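Discoidin-2 (Dictyostelium discoideum, PDB 2VM9) binds galactose and N-acetylgalactosamine as a trimeric, calcium-containing lectin, and may take part in spore formation and spore coat assembly. Local coordinates at residues F195-D209 and V243-N257. Residues are numbered along the deposited sequence; the frame is centred on the assembly and turned at random. Where two conformers were deposited one is given.
Sequences FLSVPIVSIGCKKVD and VYDLTFDYVAVEFNN
From I200 against V253 to D209 against D245, two antiparallel strands in the beta-sandwich of the H-type lectin fold share a backbone ladder, their short axes 143° apart in direction; a classic beta bulge shifts the register by one residue and a second closes the ladder. At the first K206 and K207 both face T247; at the other Y244 and D245 both give their N-H to D209 O. The first bulge sends neighbouring lysines to different acids. K206, its CG wedged between backbone N and carbonyl carbon (chi1 65°) and the rest extended, crosses D249 at about a right angle. Its NZ makes a salt bridge to D249 OD1 (2.7 Å), on the syn side but tilted out of the carboxylate plane, and another to E168 of strand 163-170, which flanks 243-254 on its other edge. K207 runs over T247 to D245, where NZ makes a salt bridge to OD2 on the anti side at 2.9 Å. The face carrying I203, C205, L246 and F248, opposite that of T247 and D249, is largely apolar: I203 CD1 lies over one face of the F248 ring, 4.0 Å above its plane, and C205 SG stands over the other, 4.8 Å from the centroid, a distant sulfur-aromatic contact, with W219 packing on both C205 and F248. D209, a carbohydrate-binding residue, sits where K207-D209 extend the sheet into the second subunit, and its OD1 bonds Q216 of that subunit. At the far end, E254 OE2 takes three bonds: S197 N at 2.6 Å, S197 OG, which meets the anti lone pair of OE2, at 2.7 Å, and N257 ND2 from above the carboxylate plane at 2.9 Å.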
loop_
_atom_site.group_PDB
_atom_site.type_symbol
_atom_site.label_atom_id
_atom_site.label_comp_id
_atom_site.label_asym_id
_atom_site.label_seq_id
_atom_site.Cartn_x
_atom_site.Cartn_y
_atom_site.Cartn_z
ATOM N N PHE A 195 -2.806 -18.539 1.157
ATOM C CA PHE A 195 -1.902 -17.521 0.638
ATOM C C PHE A 195 -1.676 -17.731 -0.869
ATOM O O PHE A 195 -1.828 -18.844 -1.388
ATOM C CB PHE A 195 -0.529 -17.595 1.326
ATOM C CG PHE A 195 -0.477 -17.000 2.727
ATOM C CD1 PHE A 195 -0.496 -15.632 2.928
ATOM C CD2 PHE A 195 -0.312 -17.826 3.833
ATOM C CE1 PHE A 195 -0.399 -15.079 4.216
ATOM C CE2 PHE A 195 -0.218 -17.280 5.132
ATOM C CZ PHE A 195 -0.259 -15.920 5.324
ATOM N N LEU A 196 -1.253 -16.667 -1.552
ATOM C CA LEU A 196 -0.868 -16.776 -2.968
ATOM C C LEU A 196 0.505 -17.426 -3.175
ATOM O O LEU A 196 0.749 -18.089 -4.195
ATOM C CB LEU A 196 -0.940 -15.400 -3.646
ATOM C CG LEU A 196 -2.350 -14.805 -3.709
ATOM C CD1 LEU A 196 -2.315 -13.392 -4.306
ATOM C CD2 LEU A 196 -3.264 -15.729 -4.506
ATOM N N SER A 197 1.408 -17.253 -2.207
ATOM C CA SER A 197 2.707 -17.921 -2.255
ATOM C C SER A 197 3.043 -18.412 -0.839
ATOM O O SER A 197 2.311 -18.108 0.116
ATOM C CB SER A 197 3.790 -16.972 -2.746
ATOM O OG SER A 197 3.942 -15.899 -1.834
ATOM N N VAL A 198 4.127 -19.170 -0.715
ATOM C CA VAL A 198 4.440 -19.823 0.569
ATOM C C VAL A 198 4.949 -18.773 1.559
ATOM O O VAL A 198 5.917 -18.051 1.276
ATOM C CB VAL A 198 5.456 -20.964 0.392
ATOM C CG1 VAL A 198 5.739 -21.662 1.737
ATOM C CG2 VAL A 198 4.951 -21.980 -0.644
ATOM N N PRO A 199 4.295 -18.666 2.728
ATOM C CA PRO A 199 4.769 -17.693 3.711
ATOM C C PRO A 199 5.900 -18.233 4.596
ATOM O O PRO A 199 6.251 -19.410 4.507
ATOM C CB PRO A 199 3.536 -17.463 4.572
ATOM C CG PRO A 199 2.857 -18.844 4.574
ATOM C CD PRO A 199 3.090 -19.388 3.187
ATOM N N ILE A 200 6.458 -17.368 5.429
ATOM C CA ILE A 200 7.311 -17.831 6.523
ATOM C C ILE A 200 6.368 -17.947 7.723
ATOM O O ILE A 200 5.257 -17.381 7.706
ATOM C CB ILE A 200 8.496 -16.886 6.779
ATOM C CG1 ILE A 200 8.015 -15.500 7.224
ATOM C CG2 ILE A 200 9.382 -16.795 5.520
ATOM C CD1 ILE A 200 7.523 -15.398 8.716
ATOM N N VAL A 201 6.739 -18.735 8.726
ATOM C CA VAL A 201 5.849 -18.854 9.881
ATOM C C VAL A 201 6.705 -18.729 11.134
ATOM O O VAL A 201 7.543 -19.598 11.426
ATOM C CB VAL A 201 5.050 -20.189 9.904
ATOM C CG1 VAL A 201 4.260 -20.328 11.208
ATOM C CG2 VAL A 201 4.073 -20.299 8.707
ATOM N N SER A 202 6.457 -17.651 11.867
ATOM C CA SER A 202 7.170 -17.363 13.107
ATOM C C SER A 202 6.314 -17.774 14.286
ATOM O O SER A 202 5.090 -17.652 14.246
ATOM C CB SER A 202 7.490 -15.872 13.202
ATOM O OG SER A 202 8.464 -15.545 12.239
ATOM N N ILE A 203 6.948 -18.273 15.345
ATOM C CA ILE A 203 6.173 -18.805 16.473
ATOM C C ILE A 203 6.742 -18.345 17.821
ATOM O O ILE A 203 7.914 -17.990 17.915
ATOM C CB ILE A 203 6.076 -20.389 16.429
ATOM C CG1 ILE A 203 7.446 -21.068 16.621
ATOM C CG2 ILE A 203 5.407 -20.862 15.114
ATOM C CD1 ILE A 203 7.423 -22.636 16.665
ATOM N N GLY A 204 5.898 -18.350 18.844
ATOM C CA GLY A 204 6.330 -17.956 20.176
ATOM C C GLY A 204 5.490 -18.672 21.201
ATOM O O GLY A 204 4.265 -18.737 21.074
ATOM N N CYS A 205 6.132 -19.171 22.247
ATOM C CA CYS A 205 5.400 -19.984 23.229
ATOM C C CYS A 205 4.600 -19.078 24.191
ATOM O O CYS A 205 5.105 -18.038 24.653
ATOM C CB CYS A 205 6.363 -20.868 23.990
ATOM S SG CYS A 205 5.515 -22.027 25.127
ATOM N N LYS A 206 3.354 -19.471 24.460
ATOM C CA LYS A 206 2.531 -18.779 25.459
ATOM C C LYS A 206 1.946 -19.681 26.535
ATOM O O LYS A 206 1.136 -19.239 27.355
ATOM C CB LYS A 206 1.439 -17.927 24.798
ATOM C CG LYS A 206 0.395 -18.726 24.029
ATOM C CD LYS A 206 -0.712 -17.766 23.545
ATOM C CE LYS A 206 -1.794 -18.520 22.835
ATOM N NZ LYS A 206 -2.839 -17.639 22.137
ATOM N N LYS A 207 2.358 -20.943 26.546
ATOM C CA LYS A 207 1.941 -21.837 27.624
ATOM C C LYS A 207 2.904 -22.988 27.726
ATOM O O LYS A 207 3.187 -23.642 26.714
ATOM C CB LYS A 207 0.525 -22.400 27.391
ATOM C CG LYS A 207 0.154 -23.455 28.459
ATOM C CD LYS A 207 -1.128 -24.170 28.037
ATOM C CE LYS A 207 -1.575 -25.123 29.092
ATOM N NZ LYS A 207 -2.818 -25.861 28.665
ATOM N N VAL A 208 3.398 -23.218 28.945
ATOM C CA VAL A 208 4.169 -24.416 29.250
ATOM C C VAL A 208 3.482 -25.158 30.383
ATOM O O VAL A 208 3.207 -24.574 31.424
ATOM C CB VAL A 208 5.603 -24.067 29.661
ATOM C CG1 VAL A 208 6.289 -25.328 30.276
ATOM C CG2 VAL A 208 6.376 -23.511 28.473
ATOM N N ASP A 209 3.195 -26.443 30.171
ATOM C CA ASP A 209 2.707 -27.287 31.249
ATOM C C ASP A 209 3.537 -28.559 31.074
ATOM O O ASP A 209 3.234 -29.378 30.228
ATOM C CB ASP A 209 1.212 -27.578 31.073
ATOM C CG ASP A 209 0.618 -28.365 32.238
ATOM O OD1 ASP A 209 1.381 -28.827 33.122
ATOM O OD2 ASP A 209 -0.630 -28.466 32.283
ATOM N N VAL A 243 5.890 -33.817 28.874
ATOM C CA VAL A 243 5.275 -32.523 28.531
ATOM C C VAL A 243 3.761 -32.719 28.460
ATOM O O VAL A 243 3.286 -33.533 27.673
ATOM C CB VAL A 243 5.796 -31.988 27.178
ATOM C CG1 VAL A 243 4.998 -30.733 26.737
ATOM C CG2 VAL A 243 7.314 -31.711 27.255
ATOM N N TYR A 244 3.021 -31.994 29.311
ATOM C CA TYR A 244 1.560 -32.144 29.413
ATOM C C TYR A 244 0.844 -31.360 28.314
ATOM O O TYR A 244 -0.059 -31.879 27.639
ATOM C CB TYR A 244 1.116 -31.666 30.807
ATOM C CG TYR A 244 -0.313 -31.956 31.149
ATOM C CD1 TYR A 244 -0.630 -33.074 31.923
ATOM C CD2 TYR A 244 -1.342 -31.130 30.706
ATOM C CE1 TYR A 244 -1.925 -33.345 32.269
ATOM C CE2 TYR A 244 -2.665 -31.405 31.037
ATOM C CZ TYR A 244 -2.932 -32.521 31.831
ATOM O OH TYR A 244 -4.223 -32.836 32.185
ATOM N N ASP A 245 1.262 -30.111 28.116
ATOM C CA ASP A 245 0.743 -29.301 27.005
ATOM C C ASP A 245 1.719 -28.153 26.707
ATOM O O ASP A 245 2.524 -27.753 27.569
ATOM C CB ASP A 245 -0.648 -28.727 27.356
ATOM C CG ASP A 245 -1.429 -28.261 26.126
ATOM O OD1 ASP A 245 -1.079 -28.664 25.004
ATOM O OD2 ASP A 245 -2.411 -27.494 26.287
ATOM N N LEU A 246 1.674 -27.666 25.473
ATOM C CA LEU A 246 2.403 -26.452 25.074
ATOM C C LEU A 246 1.500 -25.721 24.129
ATOM O O LEU A 246 0.764 -26.368 23.359
ATOM C CB LEU A 246 3.685 -26.797 24.310
ATOM C CG LEU A 246 4.819 -27.445 25.102
ATOM C CD1 LEU A 246 5.845 -28.023 24.114
ATOM C CD2 LEU A 246 5.451 -26.426 26.054
ATOM N N THR A 247 1.585 -24.391 24.137
ATOM C CA THR A 247 0.822 -23.573 23.186
ATOM C C THR A 247 1.745 -22.559 22.534
ATOM O O THR A 247 2.538 -21.922 23.222
ATOM C CB THR A 247 -0.349 -22.806 23.871
ATOM O OG1 THR A 247 -1.230 -23.738 24.504
ATOM C CG2 THR A 247 -1.122 -21.980 22.838
ATOM N N PHE A 248 1.624 -22.415 21.215
ATOM C CA PHE A 248 2.308 -21.335 20.486
ATOM C C PHE A 248 1.316 -20.408 19.799
ATOM O O PHE A 248 0.307 -20.866 19.239
ATOM C CB PHE A 248 3.239 -21.909 19.414
ATOM C CG PHE A 248 4.431 -22.648 19.980
ATOM C CD1 PHE A 248 5.625 -21.963 20.227
ATOM C CD2 PHE A 248 4.343 -24.002 20.292
ATOM C CE1 PHE A 248 6.743 -22.626 20.780
ATOM C CE2 PHE A 248 5.457 -24.700 20.837
ATOM C CZ PHE A 248 6.643 -24.006 21.101
ATOM N N ASP A 249 1.638 -19.113 19.786
ATOM C CA ASP A 249 1.023 -18.233 18.792
ATOM C C ASP A 249 1.923 -18.285 17.564
ATOM O O ASP A 249 3.152 -18.384 17.680
ATOM C CB ASP A 249 0.939 -16.800 19.305
ATOM C CG ASP A 249 -0.372 -16.518 20.045
ATOM O OD1 ASP A 249 -1.303 -17.368 19.979
ATOM O OD2 ASP A 249 -0.464 -15.458 20.698
ATOM N N TYR A 250 1.324 -18.209 16.387
ATOM C CA TYR A 250 2.128 -18.090 15.176
ATOM C C TYR A 250 1.761 -16.837 14.393
ATOM O O TYR A 250 0.619 -16.347 14.467
ATOM C CB TYR A 250 1.990 -19.328 14.286
ATOM C CG TYR A 250 0.680 -19.411 13.503
ATOM C CD1 TYR A 250 0.520 -18.706 12.285
ATOM C CD2 TYR A 250 -0.380 -20.192 13.960
ATOM C CE1 TYR A 250 -0.670 -18.774 11.563
ATOM C CE2 TYR A 250 -1.599 -20.279 13.231
ATOM C CZ TYR A 250 -1.716 -19.569 12.027
ATOM O OH TYR A 250 -2.891 -19.631 11.303
ATOM N N VAL A 251 2.740 -16.343 13.638
ATOM C CA VAL A 251 2.540 -15.202 12.742
ATOM C C VAL A 251 3.102 -15.658 11.393
ATOM O O VAL A 251 4.299 -15.901 11.273
ATOM C CB VAL A 251 3.246 -13.926 13.260
ATOM C CG1 VAL A 251 3.073 -12.759 12.260
ATOM C CG2 VAL A 251 2.687 -13.503 14.667
ATOM N N ALA A 252 2.206 -15.870 10.426
ATOM C CA ALA A 252 2.603 -16.284 9.089
ATOM C C ALA A 252 2.680 -15.020 8.241
ATOM O O ALA A 252 1.715 -14.235 8.211
ATOM C CB ALA A 252 1.602 -17.232 8.519
ATOM N N VAL A 253 3.818 -14.825 7.586
ATOM C CA VAL A 253 4.066 -13.590 6.838
ATOM C C VAL A 253 4.385 -13.931 5.388
ATOM O O VAL A 253 5.276 -14.723 5.102
ATOM C CB VAL A 253 5.236 -12.756 7.436
ATOM C CG1 VAL A 253 5.404 -11.437 6.666
ATOM C CG2 VAL A 253 5.008 -12.468 8.931
ATOM N N GLU A 254 3.660 -13.296 4.466
ATOM C CA GLU A 254 3.899 -13.520 3.034
ATOM C C GLU A 254 4.499 -12.266 2.435
ATOM O O GLU A 254 3.927 -11.186 2.580
ATOM C CB GLU A 254 2.583 -13.843 2.320
ATOM C CG GLU A 254 2.801 -14.269 0.866
ATOM C CD GLU A 254 1.543 -14.220 0.016
ATOM O OE1 GLU A 254 0.597 -13.482 0.361
ATOM O OE2 GLU A 254 1.536 -14.903 -1.031
ATOM N N PHE A 255 5.641 -12.416 1.756
ATOM C CA PHE A 255 6.381 -11.272 1.247
ATOM C C PHE A 255 6.168 -11.072 -0.232
ATOM O O PHE A 255 5.953 -12.033 -0.974
ATOM C CB PHE A 255 7.881 -11.441 1.497
ATOM C CG PHE A 255 8.251 -11.464 2.944
ATOM C CD1 PHE A 255 8.250 -10.291 3.692
ATOM C CD2 PHE A 255 8.609 -12.659 3.562
ATOM C CE1 PHE A 255 8.604 -10.301 5.034
ATOM C CE2 PHE A 255 8.958 -12.688 4.916
ATOM C CZ PHE A 255 8.964 -11.514 5.651
ATOM N N ASN A 256 6.217 -9.808 -0.639
ATOM C CA ASN A 256 6.420 -9.434 -2.037
ATOM C C ASN A 256 5.270 -9.865 -2.948
ATOM O O ASN A 256 5.466 -10.105 -4.148
ATOM C CB ASN A 256 7.764 -10.010 -2.541
ATOM C CG ASN A 256 8.373 -9.185 -3.666
ATOM O OD1 ASN A 256 8.364 -7.950 -3.620
ATOM N ND2 ASN A 256 8.896 -9.867 -4.688
ATOM N N ASN A 257 4.070 -9.962 -2.391
ATOM C CA ASN A 257 2.966 -10.518 -3.162
ATOM C C ASN A 257 1.711 -9.671 -3.028
ATOM O O ASN A 257 1.764 -8.564 -2.462
ATOM C CB ASN A 257 2.708 -11.988 -2.763
ATOM C CG ASN A 257 2.644 -12.931 -3.970
ATOM O OD1 ASN A 257 3.134 -12.614 -5.061
ATOM N ND2 ASN A 257 2.047 -14.099 -3.773
ATOM O OXT ASN A 257 0.632 -10.078 -3.487
HETATM O O HOH W 1 6.739 -14.780 -1.538
HETATM O O HOH W 2 6.622 -14.913 1.263
HETATM O O HOH W 3 -2.864 -14.391 21.337
#